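Local coordinates for protein putative esterase/lipase/thioesterase (Silicibacter sp., PDB 2PBL) that probably hydrolyses ester or thioester bonds as an alpha/beta-hydrolase, its exact substrate being unknown, at residues F31-N42 / K52-G60; W82-K92 / I246-V257. All coordinates share one frame; numbering follows the deposited sequence.

Interaction 1: residues F31-N42 / K52-G60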
loop_
_atom_site.group_PDB
_atom_site.type_symbol
_atom_site.label_atom_id
_atom_site.label_comp_id
_atom_site.label_asym_id
_atom_site.label_seq_id
_atom_site.Cartn_x
_atom_site.Cartn_y
_atom_site.Cartn_z
ATOM N N PHE A 31 -17.352 -4.194 -8.438
ATOM C CA PHE A 31 -17.445 -4.250 -6.988
ATOM C C PHE A 31 -18.112 -2.987 -6.453
ATOM O O PHE A 31 -18.971 -3.078 -5.614
ATOM C CB PHE A 31 -16.059 -4.441 -6.341
ATOM C CG PHE A 31 -16.049 -4.172 -4.845
ATOM C CD1 PHE A 31 -16.423 -5.155 -3.944
ATOM C CD2 PHE A 31 -15.713 -2.903 -4.361
ATOM C CE1 PHE A 31 -16.448 -4.890 -2.577
ATOM C CE2 PHE A 31 -15.712 -2.634 -3.013
ATOM C CZ PHE A 31 -16.076 -3.627 -2.116
ATOM N N ARG A 32 -17.697 -1.813 -6.901
ATOM C CA ARG A 32 -18.288 -0.591 -6.367
ATOM C C ARG A 32 -19.784 -0.588 -6.618
ATOM O O ARG A 32 -20.572 -0.322 -5.720
ATOM C CB ARG A 32 -17.663 0.662 -6.983
ATOM C CG ARG A 32 -16.250 0.964 -6.508
ATOM C CD ARG A 32 -15.736 2.297 -6.993
ATOM N NE ARG A 32 -15.591 2.360 -8.449
ATOM C CZ ARG A 32 -14.525 1.959 -9.140
ATOM N NH1 ARG A 32 -13.477 1.409 -8.561
ATOM N NH2 ARG A 32 -14.519 2.111 -10.449
ATOM N N ASN A 33 -20.156 -0.896 -7.854
ATOM C CA ASN A 33 -21.551 -0.943 -8.245
ATOM C C ASN A 33 -22.344 -1.930 -7.421
ATOM O O ASN A 33 -23.494 -1.662 -7.105
ATOM C CB ASN A 33 -21.689 -1.271 -9.726
ATOM C CG ASN A 33 -21.207 -0.155 -10.614
ATOM O OD1 ASN A 33 -21.131 1.011 -10.206
ATOM N ND2 ASN A 33 -20.873 -0.505 -11.849
ATOM N N SER A 34 -21.726 -3.040 -7.034
ATOM C CA SER A 34 -22.389 -4.067 -6.221
ATOM C C SER A 34 -22.700 -3.645 -4.799
ATOM O O SER A 34 -23.643 -4.142 -4.163
ATOM C CB SER A 34 -21.498 -5.313 -6.146
ATOM O OG SER A 34 -20.292 -5.054 -5.424
ATOM N N LEU A 35 -21.930 -2.691 -4.305
ATOM C CA LEU A 35 -22.024 -2.325 -2.905
ATOM C C LEU A 35 -23.084 -1.274 -2.614
ATOM O O LEU A 35 -23.464 -1.067 -1.445
ATOM C CB LEU A 35 -20.664 -1.826 -2.418
ATOM C CG LEU A 35 -20.251 -2.399 -1.093
ATOM C CD1 LEU A 35 -19.962 -3.909 -1.246
ATOM C CD2 LEU A 35 -19.030 -1.638 -0.658
ATOM N N GLN A 36 -23.545 -0.592 -3.644
ATOM C CA GLN A 36 -24.588 0.401 -3.463
ATOM C C GLN A 36 -24.170 1.452 -2.434
ATOM O O GLN A 36 -23.049 1.905 -2.491
ATOM C CB GLN A 36 -25.950 -0.279 -3.140
ATOM C CG GLN A 36 -26.409 -1.340 -4.149
ATOM C CD GLN A 36 -26.479 -0.794 -5.588
ATOM O OE1 GLN A 36 -26.847 0.361 -5.811
ATOM N NE2 GLN A 36 -26.130 -1.627 -6.554
ATOM N N ASP A 37 -25.013 1.813 -1.466
ATOM C CA ASP A 37 -24.660 2.908 -0.537
ATOM C C ASP A 37 -23.665 2.559 0.566
ATOM O O ASP A 37 -23.316 3.437 1.341
ATOM C CB ASP A 37 -25.894 3.617 0.068
ATOM N N ARG A 38 -23.218 1.302 0.627
ATOM C CA ARG A 38 -22.107 0.928 1.515
ATOM C C ARG A 38 -20.759 1.344 0.922
ATOM O O ARG A 38 -19.727 1.194 1.562
ATOM C CB ARG A 38 -22.131 -0.543 1.870
ATOM C CG ARG A 38 -23.263 -0.808 2.867
ATOM C CD ARG A 38 -23.180 -2.148 3.579
ATOM N NE ARG A 38 -23.307 -3.309 2.674
ATOM C CZ ARG A 38 -22.350 -4.179 2.351
ATOM N NH1 ARG A 38 -21.112 -4.067 2.791
ATOM N NH2 ARG A 38 -22.639 -5.174 1.525
ATOM N N ALA A 39 -20.774 1.819 -0.320
ATOM C CA ALA A 39 -19.607 2.401 -0.944
ATOM C C ALA A 39 -19.703 3.919 -0.821
ATOM O O ALA A 39 -20.551 4.540 -1.464
ATOM C CB ALA A 39 -19.532 2.000 -2.390
ATOM N N ARG A 40 -18.890 4.508 0.046
ATOM C CA ARG A 40 -18.783 5.972 0.186
ATOM C C ARG A 40 -17.586 6.465 -0.673
ATOM O O ARG A 40 -16.442 6.499 -0.223
ATOM C CB ARG A 40 -18.605 6.341 1.642
ATOM C CG ARG A 40 -19.788 5.992 2.515
ATOM C CD ARG A 40 -19.532 6.385 4.003
ATOM N NE ARG A 40 -19.232 7.816 4.180
ATOM C CZ ARG A 40 -18.829 8.374 5.323
ATOM N NH1 ARG A 40 -18.672 7.637 6.424
ATOM N NH2 ARG A 40 -18.588 9.677 5.369
ATOM N N LEU A 41 -17.848 6.839 -1.914
ATOM C CA LEU A 41 -16.763 7.146 -2.826
ATOM C C LEU A 41 -16.271 8.581 -2.752
ATOM O O LEU A 41 -17.012 9.474 -2.361
ATOM C CB LEU A 41 -17.199 6.844 -4.257
ATOM C CG LEU A 41 -17.717 5.428 -4.518
ATOM C CD1 LEU A 41 -18.121 5.297 -5.967
ATOM C CD2 LEU A 41 -16.686 4.390 -4.186
ATOM N N ASN A 42 -15.009 8.799 -3.114
ATOM C CA ASN A 42 -14.492 10.159 -3.217
ATOM C C ASN A 42 -14.663 11.083 -2.028
ATOM O O ASN A 42 -14.968 12.282 -2.162
ATOM C CB ASN A 42 -15.038 10.795 -4.507
ATOM C CG ASN A 42 -14.550 10.068 -5.704
ATOM O OD1 ASN A 42 -13.340 10.018 -5.951
ATOM N ND2 ASN A 42 -15.461 9.435 -6.432
ATOM N N LYS A 52 -8.415 12.225 -2.308
ATOM C CA LYS A 52 -9.661 11.561 -2.076
ATOM C C LYS A 52 -9.422 10.125 -1.675
ATOM O O LYS A 52 -8.375 9.581 -2.021
ATOM C CB LYS A 52 -10.428 11.472 -3.387
ATOM C CG LYS A 52 -10.623 12.748 -4.161
ATOM C CD LYS A 52 -11.667 13.612 -3.577
ATOM C CE LYS A 52 -11.860 14.829 -4.503
ATOM N NZ LYS A 52 -12.696 15.875 -3.908
ATOM N N PHE A 53 -10.394 9.551 -0.968
ATOM C CA PHE A 53 -10.415 8.143 -0.637
ATOM C C PHE A 53 -11.814 7.586 -0.724
ATOM O O PHE A 53 -12.808 8.308 -0.600
ATOM C CB PHE A 53 -9.811 7.831 0.741
ATOM C CG PHE A 53 -10.597 8.348 1.924
ATOM C CD1 PHE A 53 -10.505 9.676 2.330
ATOM C CD2 PHE A 53 -11.359 7.488 2.691
ATOM C CE1 PHE A 53 -11.231 10.138 3.417
ATOM C CE2 PHE A 53 -12.064 7.934 3.812
ATOM C CZ PHE A 53 -11.981 9.271 4.177
ATOM N N ASP A 54 -11.859 6.288 -0.997
ATOM C CA ASP A 54 -13.086 5.543 -1.022
ATOM C C ASP A 54 -13.161 4.797 0.326
ATOM O O ASP A 54 -12.151 4.347 0.884
ATOM C CB ASP A 54 -13.138 4.577 -2.192
ATOM C CG ASP A 54 -13.278 5.278 -3.565
ATOM O OD1 ASP A 54 -13.651 6.469 -3.676
ATOM O OD2 ASP A 54 -12.996 4.594 -4.559
ATOM N N LEU A 55 -14.361 4.754 0.869
ATOM C CA LEU A 55 -14.646 4.068 2.109
ATOM C C LEU A 55 -15.770 3.057 1.883
ATOM O O LEU A 55 -16.915 3.416 1.544
ATOM C CB LEU A 55 -15.007 5.050 3.204
ATOM C CG LEU A 55 -15.201 4.497 4.601
ATOM C CD1 LEU A 55 -13.934 3.790 5.137
ATOM C CD2 LEU A 55 -15.564 5.653 5.517
ATOM N N PHE A 56 -15.400 1.799 2.043
ATOM C CA PHE A 56 -16.305 0.676 1.891
ATOM C C PHE A 56 -16.689 0.157 3.268
ATOM O O PHE A 56 -15.836 -0.261 4.054
ATOM C CB PHE A 56 -15.697 -0.423 1.009
ATOM C CG PHE A 56 -15.235 0.100 -0.319
ATOM C CD1 PHE A 56 -16.159 0.558 -1.244
ATOM C CD2 PHE A 56 -13.885 0.217 -0.613
ATOM C CE1 PHE A 56 -15.743 1.109 -2.428
ATOM C CE2 PHE A 56 -13.474 0.776 -1.813
ATOM C CZ PHE A 56 -14.401 1.199 -2.709
ATOM N N LEU A 57 -17.995 0.130 3.520
ATOM C CA LEU A 57 -18.534 -0.252 4.824
ATOM C C LEU A 57 -19.055 -1.654 4.791
ATOM O O LEU A 57 -19.667 -2.035 3.771
ATOM C CB LEU A 57 -19.705 0.656 5.177
ATOM C CG LEU A 57 -19.354 2.139 5.184
ATOM C CD1 LEU A 57 -20.562 2.985 5.349
ATOM C CD2 LEU A 57 -18.325 2.472 6.251
ATOM N N PRO A 58 -18.847 -2.419 5.896
ATOM C CA PRO A 58 -19.387 -3.755 6.009
ATOM C C PRO A 58 -20.852 -3.628 6.352
ATOM O O PRO A 58 -21.343 -2.529 6.579
ATOM C CB PRO A 58 -18.618 -4.356 7.207
ATOM C CG PRO A 58 -18.332 -3.215 8.070
ATOM C CD PRO A 58 -18.159 -2.017 7.143
ATOM N N GLU A 59 -21.546 -4.751 6.409
ATOM C CA GLU A 59 -22.957 -4.689 6.741
ATOM C C GLU A 59 -23.241 -4.326 8.187
ATOM O O GLU A 59 -24.145 -3.545 8.447
ATOM C CB GLU A 59 -23.649 -5.990 6.381
ATOM C CG GLU A 59 -23.885 -6.135 4.914
ATOM C CD GLU A 59 -24.840 -7.266 4.648
ATOM O OE1 GLU A 59 -24.410 -8.425 4.648
ATOM O OE2 GLU A 59 -26.013 -6.957 4.445
ATOM N N GLY A 60 -22.524 -4.891 9.145
ATOM C CA GLY A 60 -22.790 -4.507 10.544
ATOM C C GLY A 60 -21.914 -3.348 11.004
ATOM O O GLY A 60 -21.324 -2.632 10.197
HETATM O O HOH W 1 -14.539 14.901 -1.947
#
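D54 OD1 is gripped twice: the backbone N of N42 donates to it at 2.8 Å, nearly along the C-O axis and with an N-H...O angle of 169°, and K79 adds a salt bridge. It appears to stand in for F53 O, which at 3.4 Å from N42 N has too poor an angle for a hydrogen bond. The setting is the antiparallel hairpin of strands 39-44 and 52-56, the first two strands of the alpha/beta-hydrolase sheet, with 39-44 at its border. Segment axes 4.7 Å apart and at 176° fit that pairing. R40 and L55 form the hydrogen-bonded pair, R40 N to L55 O being 2.7 Å, while A39 and F56 form the non-hydrogen-bonded pair. The side chains of R40 and L55 lie abreast and point the same way, and the R40 guanidinium salt-bridges E126.

On the face carrying A39 and F56, the end of helix 20-35 closes over the hairpin. F31, its CG anti to the backbone N, sets CE2 over the centre of the F56 ring in a T-shaped stack, centroids 5.1 Å apart. A39 CB meets the edge of the same ring, and CD2 of L35 and of L41 approach it obliquely.

Just ahead of strand 39-42, R38 bends at chi3, is sandwiched between L35 CG and E59 CG, and donates from NH1 to L57 O at 2.7 Å. With an alanine here, L57 O would probably lose its charged donor and E59 CG the flat surface it covers. L57 O sits 16° out of the R38 guanidinium plane, and NH1 meets it on a lone pair.

Interaction 2: residues W82-K92 / I246-V257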
loop_
_atom_site.group_PDB
_atom_site.type_symbol
_atom_site.label_atom_id
_atom_site.label_comp_id
_atom_site.label_asym_id
_atom_site.label_seq_id
_atom_site.Cartn_x
_atom_site.Cartn_y
_atom_site.Cartn_z
ATOM N N TRP A 82 -8.651 -0.692 -7.563
ATOM C CA TRP A 82 -8.404 -1.675 -6.493
ATOM C C TRP A 82 -9.526 -2.003 -5.524
ATOM O O TRP A 82 -9.317 -2.780 -4.619
ATOM C CB TRP A 82 -7.216 -1.198 -5.663
ATOM C CG TRP A 82 -6.110 -0.560 -6.474
ATOM C CD1 TRP A 82 -5.942 0.776 -6.694
ATOM C CD2 TRP A 82 -5.117 -1.223 -7.262
ATOM N NE1 TRP A 82 -4.888 0.985 -7.541
ATOM C CE2 TRP A 82 -4.351 -0.226 -7.892
ATOM C CE3 TRP A 82 -4.770 -2.569 -7.463
ATOM C CZ2 TRP A 82 -3.272 -0.528 -8.726
ATOM C CZ3 TRP A 82 -3.708 -2.863 -8.283
ATOM C CH2 TRP A 82 -2.950 -1.850 -8.888
ATOM N N SER A 83 -10.701 -1.420 -5.728
ATOM C CA SER A 83 -11.841 -1.545 -4.820
ATOM C C SER A 83 -12.187 -2.973 -4.513
ATOM O O SER A 83 -12.453 -3.325 -3.358
ATOM C CB SER A 83 -13.051 -0.823 -5.425
ATOM O OG SER A 83 -12.597 0.435 -5.910
ATOM N N HIS A 84 -12.169 -3.813 -5.547
ATOM C CA HIS A 84 -12.546 -5.238 -5.406
ATOM C C HIS A 84 -11.665 -6.001 -4.382
ATOM O O HIS A 84 -12.042 -7.067 -3.868
ATOM C CB HIS A 84 -12.470 -5.904 -6.781
ATOM C CG HIS A 84 -11.088 -5.936 -7.356
ATOM N ND1 HIS A 84 -10.411 -4.805 -7.755
ATOM C CD2 HIS A 84 -10.257 -6.975 -7.594
ATOM C CE1 HIS A 84 -9.221 -5.148 -8.213
ATOM N NE2 HIS A 84 -9.106 -6.466 -8.138
ATOM N N LEU A 85 -10.506 -5.437 -4.066
ATOM C CA LEU A 85 -9.624 -6.039 -3.073
ATOM C C LEU A 85 -10.141 -5.830 -1.621
ATOM O O LEU A 85 -9.571 -6.351 -0.659
ATOM C CB LEU A 85 -8.212 -5.525 -3.257
ATOM C CG LEU A 85 -7.567 -5.763 -4.644
ATOM C CD1 LEU A 85 -6.181 -5.160 -4.717
ATOM C CD2 LEU A 85 -7.507 -7.272 -5.022
ATOM N N ALA A 86 -11.223 -5.078 -1.472
ATOM C CA ALA A 86 -11.841 -4.849 -0.154
ATOM C C ALA A 86 -12.675 -6.032 0.335
ATOM O O ALA A 86 -12.970 -6.142 1.539
ATOM C CB ALA A 86 -12.722 -3.589 -0.216
ATOM N N VAL A 87 -12.994 -6.956 -0.569
ATOM C CA VAL A 87 -13.933 -8.046 -0.219
ATOM C C VAL A 87 -13.564 -8.904 1.015
ATOM O O VAL A 87 -14.376 -9.092 1.910
ATOM C CB VAL A 87 -14.209 -8.935 -1.499
ATOM C CG1 VAL A 87 -14.911 -10.226 -1.137
ATOM C CG2 VAL A 87 -15.027 -8.117 -2.494
ATOM N N GLY A 88 -12.350 -9.411 1.091
ATOM C CA GLY A 88 -11.997 -10.304 2.176
ATOM C C GLY A 88 -12.126 -9.668 3.559
ATOM O O GLY A 88 -12.734 -10.251 4.466
ATOM N N ALA A 89 -11.593 -8.453 3.711
ATOM C CA ALA A 89 -11.690 -7.748 5.003
ATOM C C ALA A 89 -13.113 -7.326 5.299
ATOM O O ALA A 89 -13.524 -7.388 6.438
ATOM C CB ALA A 89 -10.768 -6.528 5.013
ATOM N N LEU A 90 -13.836 -6.852 4.284
ATOM C CA LEU A 90 -15.246 -6.489 4.452
ATOM C C LEU A 90 -16.035 -7.658 5.014
ATOM O O LEU A 90 -16.826 -7.476 5.905
ATOM C CB LEU A 90 -15.878 -6.050 3.135
ATOM C CG LEU A 90 -15.677 -4.623 2.643
ATOM C CD1 LEU A 90 -16.262 -4.483 1.244
ATOM C CD2 LEU A 90 -16.315 -3.635 3.580
ATOM N N SER A 91 -15.794 -8.864 4.516
ATOM C CA SER A 91 -16.517 -10.043 4.984
ATOM C C SER A 91 -16.234 -10.372 6.446
ATOM O O SER A 91 -17.047 -11.028 7.079
ATOM C CB SER A 91 -16.224 -11.277 4.121
ATOM O OG SER A 91 -14.955 -11.807 4.441
ATOM N N LYS A 92 -15.074 -9.943 6.967
ATOM C CA LYS A 92 -14.709 -10.152 8.363
ATOM C C LYS A 92 -15.194 -8.977 9.252
ATOM O O LYS A 92 -14.963 -8.971 10.461
ATOM C CB LYS A 92 -13.198 -10.367 8.505
ATOM C CG LYS A 92 -12.707 -11.707 7.908
ATOM C CD LYS A 92 -11.275 -12.019 8.335
ATOM C CE LYS A 92 -11.115 -12.565 9.764
ATOM N NZ LYS A 92 -9.654 -12.687 10.201
ATOM N N ILE A 246 -1.366 -9.626 -4.645
ATOM C CA ILE A 246 -2.480 -8.921 -4.007
ATOM C C ILE A 246 -3.838 -9.598 -4.201
ATOM O O ILE A 246 -4.809 -9.266 -3.520
ATOM C CB ILE A 246 -2.587 -7.463 -4.538
ATOM C CG1 ILE A 246 -2.939 -7.423 -6.055
ATOM C CG2 ILE A 246 -1.310 -6.698 -4.252
ATOM C CD1 ILE A 246 -2.943 -5.991 -6.664
ATOM N N GLU A 247 -3.920 -10.547 -5.120
ATOM C CA GLU A 247 -5.222 -11.181 -5.421
ATOM C C GLU A 247 -5.939 -11.781 -4.248
ATOM O O GLU A 247 -7.146 -11.586 -4.152
ATOM C CB GLU A 247 -5.137 -12.177 -6.582
ATOM C CG GLU A 247 -4.935 -11.448 -7.873
ATOM C CD GLU A 247 -4.853 -12.326 -9.148
ATOM O OE1 GLU A 247 -4.799 -13.602 -9.057
ATOM O OE2 GLU A 247 -4.828 -11.691 -10.231
ATOM N N PRO A 248 -5.221 -12.468 -3.337
ATOM C CA PRO A 248 -5.890 -13.035 -2.144
ATOM C C PRO A 248 -6.644 -12.060 -1.234
ATOM O O PRO A 248 -7.434 -12.506 -0.374
ATOM C CB PRO A 248 -4.738 -13.692 -1.374
ATOM C CG PRO A 248 -3.742 -14.024 -2.473
ATOM C CD PRO A 248 -3.795 -12.854 -3.376
ATOM N N LEU A 249 -6.426 -10.752 -1.406
ATOM C CA LEU A 249 -7.199 -9.769 -0.645
ATOM C C LEU A 249 -8.704 -9.885 -0.903
ATOM O O LEU A 249 -9.527 -9.514 -0.053
ATOM C CB LEU A 249 -6.744 -8.348 -0.953
ATOM C CG LEU A 249 -5.384 -7.873 -0.425
ATOM C CD1 LEU A 249 -5.045 -6.486 -0.943
ATOM C CD2 LEU A 249 -5.297 -7.852 1.095
ATOM N N ALA A 250 -9.060 -10.367 -2.096
ATOM C CA ALA A 250 -10.452 -10.557 -2.498
ATOM C C ALA A 250 -11.115 -11.796 -1.829
ATOM O O ALA A 250 -12.335 -11.974 -1.892
ATOM C CB ALA A 250 -10.525 -10.675 -4.051
ATOM N N ASP A 251 -10.312 -12.642 -1.193
ATOM C CA ASP A 251 -10.795 -13.896 -0.617
ATOM C C ASP A 251 -10.889 -13.813 0.891
ATOM O O ASP A 251 -9.855 -13.724 1.548
ATOM C CB ASP A 251 -9.812 -14.995 -1.000
ATOM C CG ASP A 251 -10.247 -16.392 -0.533
ATOM O OD1 ASP A 251 -11.215 -16.547 0.262
ATOM O OD2 ASP A 251 -9.570 -17.352 -0.958
ATOM N N PRO A 252 -12.116 -13.839 1.440
ATOM C CA PRO A 252 -12.315 -13.865 2.893
ATOM C C PRO A 252 -11.459 -14.828 3.686
ATOM O O PRO A 252 -11.079 -14.497 4.807
ATOM C CB PRO A 252 -13.773 -14.302 3.013
ATOM C CG PRO A 252 -14.422 -13.675 1.864
ATOM C CD PRO A 252 -13.417 -13.781 0.734
ATOM N N GLU A 253 -11.136 -15.995 3.128
ATOM C CA GLU A 253 -10.394 -17.014 3.867
ATOM C C GLU A 253 -8.898 -17.057 3.581
ATOM O O GLU A 253 -8.202 -17.942 4.051
ATOM C CB GLU A 253 -11.041 -18.397 3.623
ATOM C CG GLU A 253 -12.536 -18.484 4.040
ATOM C CD GLU A 253 -12.752 -18.342 5.560
ATOM O OE1 GLU A 253 -12.090 -19.079 6.328
ATOM O OE2 GLU A 253 -13.591 -17.512 5.993
ATOM N N SER A 254 -8.375 -16.088 2.831
ATOM C CA SER A 254 -6.971 -16.123 2.485
ATOM C C SER A 254 -6.067 -15.891 3.673
ATOM O O SER A 254 -6.459 -15.231 4.651
ATOM C CB SER A 254 -6.683 -15.098 1.400
ATOM O OG SER A 254 -6.878 -13.763 1.847
ATOM N N ASP A 255 -4.868 -16.446 3.598
ATOM C CA ASP A 255 -3.890 -16.230 4.633
ATOM C C ASP A 255 -3.477 -14.768 4.699
ATOM O O ASP A 255 -3.200 -14.279 5.765
ATOM C CB ASP A 255 -2.665 -17.090 4.431
ATOM C CG ASP A 255 -2.965 -18.593 4.580
ATOM O OD1 ASP A 255 -3.941 -18.986 5.251
ATOM O OD2 ASP A 255 -2.193 -19.372 4.031
ATOM N N LEU A 256 -3.432 -14.094 3.555
ATOM C CA LEU A 256 -3.119 -12.649 3.508
ATOM C C LEU A 256 -4.204 -11.865 4.279
ATOM O O LEU A 256 -3.893 -11.063 5.157
ATOM C CB LEU A 256 -3.048 -12.158 2.080
ATOM C CG LEU A 256 -2.728 -10.678 1.834
ATOM C CD1 LEU A 256 -1.408 -10.212 2.455
ATOM C CD2 LEU A 256 -2.711 -10.403 0.314
ATOM N N VAL A 257 -5.468 -12.130 4.000
ATOM C CA VAL A 257 -6.546 -11.470 4.781
ATOM C C VAL A 257 -6.400 -11.778 6.275
ATOM O O VAL A 257 -6.618 -10.907 7.135
ATOM C CB VAL A 257 -7.946 -11.818 4.279
ATOM C CG1 VAL A 257 -9.003 -11.360 5.266
ATOM C CG2 VAL A 257 -8.184 -11.143 2.963
#
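G88 N donates to L249 O at 3.0 Å, in the carbonyl plane with an N-H...O angle of 140°, and this is the one hydrogen bond between 82-92 and 246-257. It ties helix 87-91 to the 3-10 segment 247-250 of the alpha/beta-hydrolase fold. The two backbones come close here, with 3.6 Å between G88 CA and P252 CA. A CB on G88 would collide with L249 O and V257 CG2, so the absence of a side chain is what permits the approach.

On one flank the contact is apolar. L85 CB packs on L249 CB at 3.9 Å, and L85 CD1 on I246 CD1. With CG1 of I246 lodged between its backbone N and carbonyl carbon (chi1 65°), the extended chain carries CD1 to W82 CZ3, 3.6 Å away and oblique to the indole. On the other flank, V87 CG1 faces A250 O, S91 OG rests against CB and CG of P252, and K92 and V257 run alongside each other with reversed directions, K92 CD 3.9 Å from V257 CG1.

Further out, S91 OG donates back to G88 O, and K92 NZ bonds T261. D251 OD1 accepts from E253 N in an Asx turn, and S254 caps helix 255-261, its OG accepting from V257 N at 3.0 Å. W82 is itself stacked on H70, while M98 of the central sheet touches both W82 and L85. One backbone bond amid mostly carbon contacts implies an attachment that rests chiefly on shape and burial, with little help from charge.

Overall arrangement
Interactions 1 and 2 have centres about 15 Å apart and meet directly along 82-92. R32 NH1 lies 3.0 Å from S83 OG, a probable hydrogen bond, and F31 CZ packs against L90 CD1 at 3.5 Å. Segment 82-92 thus lies between the hairpin with its covering helix and the late turn 246-257. Interaction 1 is the more peripheral, about 19 Å from centre to chain centre against about 14 Å. In interaction 2 the I246 side chain is near S137, H242 and E215, whose geometry is consistent with a catalytic triad, but makes no contact with them. The W82 side chain is about 4 Å from an unidentified molecule, probably from the crystallisation liquor, though it may mark a pocket.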